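Long-range contacts in aminotransferase, class V family protein (Trichomonas vaginalis, PDB 5F8V), which probably catalyses the reversible, pyridoxal-phosphate-dependent transfer of an amino group from O-phospho-L-serine to 2-oxoglutarate, which in reverse is the second step of serine biosynthesis: residues Leu72-Gly77 against Ser210-Arg215; Phe82-Phe87 against Met231-Gln236. One frame throughout, in Å; residues are numbered along the deposited sequence.

Contact 1 of 2, residues Leu72-Gly77 against Ser210-Arg215; sequences LFVAGG and SVVIIR
Leu72, Phe73 and Val74 run antiparallel to Val212, Val211 and Ser210, the short strand axes approaching to 4.8 Å with 138° between their directions. Leu72 with Val212 and Val74 with Ser210 are hydrogen-bonded pairs, each joined by two backbone bonds; the shortest runs from Leu72 N to Val212 O (2.7 Å). Between them Phe73 and Val211 form a non-hydrogen-bonded pair, and Val211 CA adds a C-H...O contact to Leu72 O at 3.3 Å. Where the first strand ends and turns into Gly76, Ser210 takes over with its side chain: OG, anti to its own carbonyl carbon (chi1 -59°), donates to Gly76 O at 2.6 Å, in the carbonyl plane and on a lone pair. This bond links strand 209-215 to the turn just ahead of helix 78-89, for which Gly77 is the N-cap residue. On the same face Val74 CG2 meets Val212 CG2 at 3.7 Å, and Leu72 CD1 touches the Ile214 CD1 tip at 3.8 Å, the latter two side chains crossing obliquely. The other face carries Phe73 and Val211, lying side by side and pointing the same way, with CG2 of Val211 3.7 Å from ring atom CE1; helix 46-63 packs there. The pairing joins an outermost strand of this chain's sheet to the strand antiparallel to its neighbours on both sides, as in the large domain of fold-type I PLP-dependent aminotransferases.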
loop_
_atom_site.group_PDB
_atom_site.type_symbol
_atom_site.label_atom_id
_atom_site.label_comp_id
_atom_site.label_asym_id
_atom_site.label_seq_id
_atom_site.Cartn_x
_atom_site.Cartn_y
_atom_site.Cartn_z
ATOM N N LEU A 72 10.743 1.434 -9.649
ATOM C CA LEU A 72 10.302 1.431 -8.251
ATOM C C LEU A 72 9.053 0.587 -8.062
ATOM O O LEU A 72 8.174 0.572 -8.906
ATOM C CB LEU A 72 9.999 2.858 -7.772
ATOM C CG LEU A 72 11.054 3.947 -7.953
ATOM C CD1 LEU A 72 10.571 5.226 -7.287
ATOM C CD2 LEU A 72 12.398 3.543 -7.373
ATOM N N PHE A 73 9.006 -0.124 -6.944
ATOM C CA PHE A 73 7.778 -0.670 -6.387
ATOM C C PHE A 73 7.511 0.169 -5.157
ATOM O O PHE A 73 8.377 0.260 -4.279
ATOM C CB PHE A 73 7.960 -2.127 -5.967
ATOM C CG PHE A 73 8.187 -3.065 -7.113
ATOM C CD1 PHE A 73 7.121 -3.488 -7.896
ATOM C CD2 PHE A 73 9.465 -3.536 -7.410
ATOM C CE1 PHE A 73 7.322 -4.361 -8.958
ATOM C CE2 PHE A 73 9.671 -4.406 -8.476
ATOM C CZ PHE A 73 8.602 -4.819 -9.249
ATOM N N VAL A 74 6.327 0.774 -5.085
ATOM C CA VAL A 74 5.958 1.634 -3.949
ATOM C C VAL A 74 4.599 1.280 -3.357
ATOM O O VAL A 74 3.747 0.697 -4.028
ATOM C CB VAL A 74 5.981 3.130 -4.337
ATOM C CG1 VAL A 74 7.422 3.575 -4.535
ATOM C CG2 VAL A 74 5.152 3.408 -5.597
ATOM N N ALA A 75 4.423 1.602 -2.078
ATOM C CA ALA A 75 3.126 1.492 -1.424
ATOM C C ALA A 75 2.224 2.573 -2.002
ATOM O O ALA A 75 2.704 3.630 -2.389
ATOM C CB ALA A 75 3.263 1.671 0.080
ATOM N N GLY A 76 0.927 2.298 -2.068
ATOM C CA GLY A 76 -0.057 3.290 -2.525
ATOM C C GLY A 76 -0.461 3.127 -3.984
ATOM O O GLY A 76 0.342 2.728 -4.825
ATOM N N GLY A 77 -1.718 3.447 -4.273
ATOM C CA GLY A 77 -2.274 3.316 -5.612
ATOM C C GLY A 77 -1.892 4.468 -6.516
ATOM O O GLY A 77 -1.081 5.331 -6.155
ATOM N N SER A 210 1.988 0.331 -6.460
ATOM C CA SER A 210 2.211 0.880 -7.798
ATOM C C SER A 210 3.650 0.653 -8.249
ATOM O O SER A 210 4.577 0.616 -7.426
ATOM C CB SER A 210 1.931 2.389 -7.829
ATOM O OG SER A 210 0.602 2.701 -7.447
ATOM N N VAL A 211 3.821 0.511 -9.562
ATOM C CA VAL A 211 5.128 0.587 -10.197
ATOM C C VAL A 211 5.335 2.016 -10.673
ATOM O O VAL A 211 4.438 2.602 -11.283
ATOM C CB VAL A 211 5.236 -0.403 -11.382
ATOM C CG1 VAL A 211 6.344 -0.018 -12.356
ATOM C CG2 VAL A 211 5.447 -1.812 -10.849
ATOM N N VAL A 212 6.518 2.570 -10.392
ATOM C CA VAL A 212 6.921 3.859 -10.943
ATOM C C VAL A 212 8.261 3.661 -11.654
ATOM O O VAL A 212 9.218 3.151 -11.063
ATOM C CB VAL A 212 7.027 4.956 -9.858
ATOM C CG1 VAL A 212 7.104 6.332 -10.501
ATOM C CG2 VAL A 212 5.841 4.901 -8.903
ATOM N N ILE A 213 8.308 4.039 -12.928
ATOM C CA ILE A 213 9.508 3.933 -13.752
ATOM C C ILE A 213 9.925 5.344 -14.116
ATOM O O ILE A 213 9.141 6.068 -14.734
ATOM C CB ILE A 213 9.241 3.095 -15.020
ATOM C CG1 ILE A 213 8.953 1.640 -14.625
ATOM C CG2 ILE A 213 10.421 3.178 -15.989
ATOM C CD1 ILE A 213 8.519 0.743 -15.768
ATOM N N ILE A 214 11.151 5.731 -13.744
ATOM C CA ILE A 214 11.597 7.137 -13.823
ATOM C C ILE A 214 12.926 7.277 -14.561
ATOM O O ILE A 214 13.887 6.572 -14.243
ATOM C CB ILE A 214 11.776 7.760 -12.416
ATOM C CG1 ILE A 214 10.527 7.524 -11.554
ATOM C CG2 ILE A 214 12.100 9.258 -12.526
ATOM C CD1 ILE A 214 10.697 7.845 -10.085
ATOM N N ARG A 215 12.980 8.197 -15.528
ATOM C CA ARG A 215 14.223 8.490 -16.253
ATOM C C ARG A 215 15.165 9.224 -15.281
ATOM O O ARG A 215 14.743 10.169 -14.613
ATOM C CB ARG A 215 13.933 9.357 -17.488
ATOM C CG ARG A 215 14.997 9.290 -18.582
ATOM C CD ARG A 215 15.201 10.639 -19.256
ATOM N NE ARG A 215 14.185 11.013 -20.227
ATOM C CZ ARG A 215 13.847 12.265 -20.551
ATOM N NH1 ARG A 215 14.437 13.325 -19.992
ATOM N NH2 ARG A 215 12.892 12.459 -21.456
#

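Contact 2 of 2, residues Phe82-Phe87 against Met231-Gln236; sequences FSAIPF and MDYRIQ
Ala84 faces Met231 and Tyr233 in the fold-type I aminotransferase fold, where helix 78-89 packs against the N-terminal end of helix 233-238 and the residues leading into it. No hydrogen bond crosses directly between Phe82-Phe87 and Met231-Gln236; the contact is made by aliphatic carbons and the phenol of Tyr233. Met231 leaves its backbone with CG anti to the carbonyl carbon, and the chain then bends at chi3 (60°), which places CE 3.8 Å from Ala84 CB. The same methyl brushes Ser83 CB, whose hydroxyl is bonded to Glu111, and Met231 also packs on Met231 of the second subunit. Tyr233 reaches the same alanine with its phenol end: OH lies 3.5 Å from Ala84 CB and CZ 3.9 Å, the methyl standing obliquely to the ring. Ile85 CD1 is more distant, 4.4 Å from Tyr233 CE2, at the ring edge and near its plane. The hydroxyl that abuts these apolar groups is hydrogen-bonded to Gln81 OE1, one turn before Ile85, so the polar end of the ring is held by the same helix it packs on. Asn88 ND2 serves both Met231 O, which stands over the centre of one Tyr233 face, and Ala84 O, while its OD1 accepts from Tyr233 N and Arg234 NH1. Asp232 is the N-cap of helix 233-238: its OD1 takes Arg234 N at 3.2 Å from above the carboxylate plane, while Arg234 NH1, 2.8 Å away in a salt bridge, reaches that oxygen on the syn side and from the opposite face.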
loop_
_atom_site.group_PDB
_atom_site.type_symbol
_atom_site.label_atom_id
_atom_site.label_comp_id
_atom_site.label_asym_id
_atom_site.label_seq_id
_atom_site.Cartn_x
_atom_site.Cartn_y
_atom_site.Cartn_z
ATOM N N PHE A 82 -0.466 10.606 -8.409
ATOM C CA PHE A 82 -0.940 11.921 -8.917
ATOM C C PHE A 82 -0.398 13.082 -8.068
ATOM O O PHE A 82 -0.073 14.141 -8.594
ATOM C CB PHE A 82 -2.476 12.061 -8.931
ATOM C CG PHE A 82 -3.220 11.048 -9.764
ATOM C CD1 PHE A 82 -2.591 10.216 -10.698
ATOM C CD2 PHE A 82 -4.614 10.967 -9.638
ATOM C CE1 PHE A 82 -3.324 9.311 -11.444
ATOM C CE2 PHE A 82 -5.343 10.068 -10.393
ATOM C CZ PHE A 82 -4.697 9.240 -11.296
ATOM N N SER A 83 -0.337 12.883 -6.756
ATOM C CA SER A 83 0.222 13.875 -5.844
ATOM C C SER A 83 1.744 13.939 -5.950
ATOM O O SER A 83 2.316 15.029 -6.034
ATOM C CB SER A 83 -0.166 13.553 -4.412
ATOM O OG SER A 83 -1.559 13.365 -4.291
ATOM N N ALA A 84 2.388 12.775 -5.971
ATOM C CA ALA A 84 3.848 12.695 -5.971
ATOM C C ALA A 84 4.486 13.238 -7.247
ATOM O O ALA A 84 5.583 13.784 -7.193
ATOM C CB ALA A 84 4.311 11.267 -5.701
ATOM N N ILE A 85 3.801 13.113 -8.384
ATOM C CA ILE A 85 4.355 13.557 -9.667
ATOM C C ILE A 85 4.809 15.036 -9.637
ATOM O O ILE A 85 5.987 15.314 -9.899
ATOM C CB ILE A 85 3.393 13.262 -10.862
ATOM C CG1 ILE A 85 3.286 11.744 -11.145
ATOM C CG2 ILE A 85 3.811 14.015 -12.125
ATOM C CD1 ILE A 85 4.568 11.018 -11.516
ATOM N N PRO A 86 3.898 15.982 -9.315
ATOM C CA PRO A 86 4.346 17.377 -9.274
ATOM C C PRO A 86 5.375 17.689 -8.179
ATOM O O PRO A 86 6.297 18.460 -8.441
ATOM C CB PRO A 86 3.045 18.174 -9.073
ATOM C CG PRO A 86 2.047 17.188 -8.570
ATOM C CD PRO A 86 2.436 15.883 -9.186
ATOM N N PHE A 87 5.236 17.101 -6.991
ATOM C CA PHE A 87 6.265 17.229 -5.942
ATOM C C PHE A 87 7.654 16.919 -6.495
ATOM O O PHE A 87 8.598 17.669 -6.240
ATOM C CB PHE A 87 6.006 16.302 -4.748
ATOM C CG PHE A 87 5.093 16.875 -3.715
ATOM C CD1 PHE A 87 5.492 17.969 -2.944
ATOM C CD2 PHE A 87 3.829 16.323 -3.493
ATOM C CE1 PHE A 87 4.647 18.505 -1.994
ATOM C CE2 PHE A 87 2.984 16.860 -2.536
ATOM C CZ PHE A 87 3.396 17.949 -1.782
ATOM N N MET A 231 7.486 9.659 -0.361
ATOM C CA MET A 231 7.017 10.032 -1.695
ATOM C C MET A 231 8.050 10.806 -2.526
ATOM O O MET A 231 7.745 11.216 -3.657
ATOM C CB MET A 231 5.729 10.860 -1.575
ATOM C CG MET A 231 4.568 10.116 -0.930
ATOM S SD MET A 231 3.154 11.178 -0.582
ATOM C CE MET A 231 2.740 11.750 -2.224
ATOM N N ASP A 232 9.245 11.030 -1.974
ATOM C CA ASP A 232 10.368 11.580 -2.731
ATOM C C ASP A 232 11.025 10.394 -3.411
ATOM O O ASP A 232 11.598 9.531 -2.739
ATOM C CB ASP A 232 11.352 12.298 -1.799
ATOM C CG ASP A 232 12.480 13.020 -2.546
ATOM O OD1 ASP A 232 12.753 12.739 -3.738
ATOM O OD2 ASP A 232 13.120 13.880 -1.913
ATOM N N TYR A 233 10.930 10.341 -4.737
ATOM C CA TYR A 233 11.377 9.168 -5.478
ATOM C C TYR A 233 12.898 8.960 -5.412
ATOM O O TYR A 233 13.359 7.827 -5.526
ATOM C CB TYR A 233 10.901 9.206 -6.933
ATOM C CG TYR A 233 9.394 9.077 -7.152
ATOM C CD1 TYR A 233 8.634 8.093 -6.506
ATOM C CD2 TYR A 233 8.735 9.921 -8.048
ATOM C CE1 TYR A 233 7.260 7.976 -6.730
ATOM C CE2 TYR A 233 7.370 9.812 -8.278
ATOM C CZ TYR A 233 6.634 8.843 -7.626
ATOM O OH TYR A 233 5.273 8.756 -7.883
ATOM N N ARG A 234 13.660 10.040 -5.223
ATOM C CA ARG A 234 15.109 9.955 -4.953
ATOM C C ARG A 234 15.392 9.109 -3.721
ATOM O O ARG A 234 16.275 8.256 -3.745
ATOM C CB ARG A 234 15.711 11.348 -4.720
ATOM C CG ARG A 234 15.715 12.233 -5.949
ATOM C CD ARG A 234 15.572 13.710 -5.610
ATOM N NE ARG A 234 15.012 14.420 -6.754
ATOM C CZ ARG A 234 13.729 14.407 -7.115
ATOM N NH1 ARG A 234 12.814 13.739 -6.405
ATOM N NH2 ARG A 234 13.348 15.086 -8.192
ATOM N N ILE A 235 14.631 9.351 -2.651
ATOM C CA ILE A 235 14.756 8.573 -1.408
ATOM C C ILE A 235 14.466 7.085 -1.672
ATOM O O ILE A 235 15.175 6.228 -1.152
ATOM C CB ILE A 235 13.888 9.166 -0.248
ATOM C CG1 ILE A 235 14.656 10.260 0.507
ATOM C CG2 ILE A 235 13.493 8.114 0.788
ATOM C CD1 ILE A 235 15.132 11.411 -0.345
ATOM N N GLN A 236 13.442 6.786 -2.479
ATOM C CA GLN A 236 13.131 5.396 -2.863
ATOM C C GLN A 236 14.290 4.740 -3.621
ATOM O O GLN A 236 14.718 3.643 -3.271
ATOM C CB GLN A 236 11.855 5.316 -3.724
ATOM C CG GLN A 236 10.557 5.654 -3.001
ATOM C CD GLN A 236 10.231 4.712 -1.857
ATOM O OE1 GLN A 236 10.686 3.565 -1.819
ATOM N NE2 GLN A 236 9.444 5.198 -0.906
#

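From the N terminus, strand 69-75 leads, through the turn at Gly76 and Gly77, into helix 78-89, which carries Phe82-Phe87. After most of the sheet has been laid down, strand 209-215 returns to close contact 1, a loop with 132 residues between its segments; the chain then goes on to Met231-Gln236 and closes contact 2 across 143. The two loops cross, since their segments alternate. Two strand-then-helix units far apart in the chain are thereby paired, strand with strand, and helix 78-89 with the start of helix 233-238 and Met231 before it. The centres of contacts 1 and 2 are about 9 Å apart, and Tyr233 joins them: its CG lies 3.4 Å from Ile214 CD1.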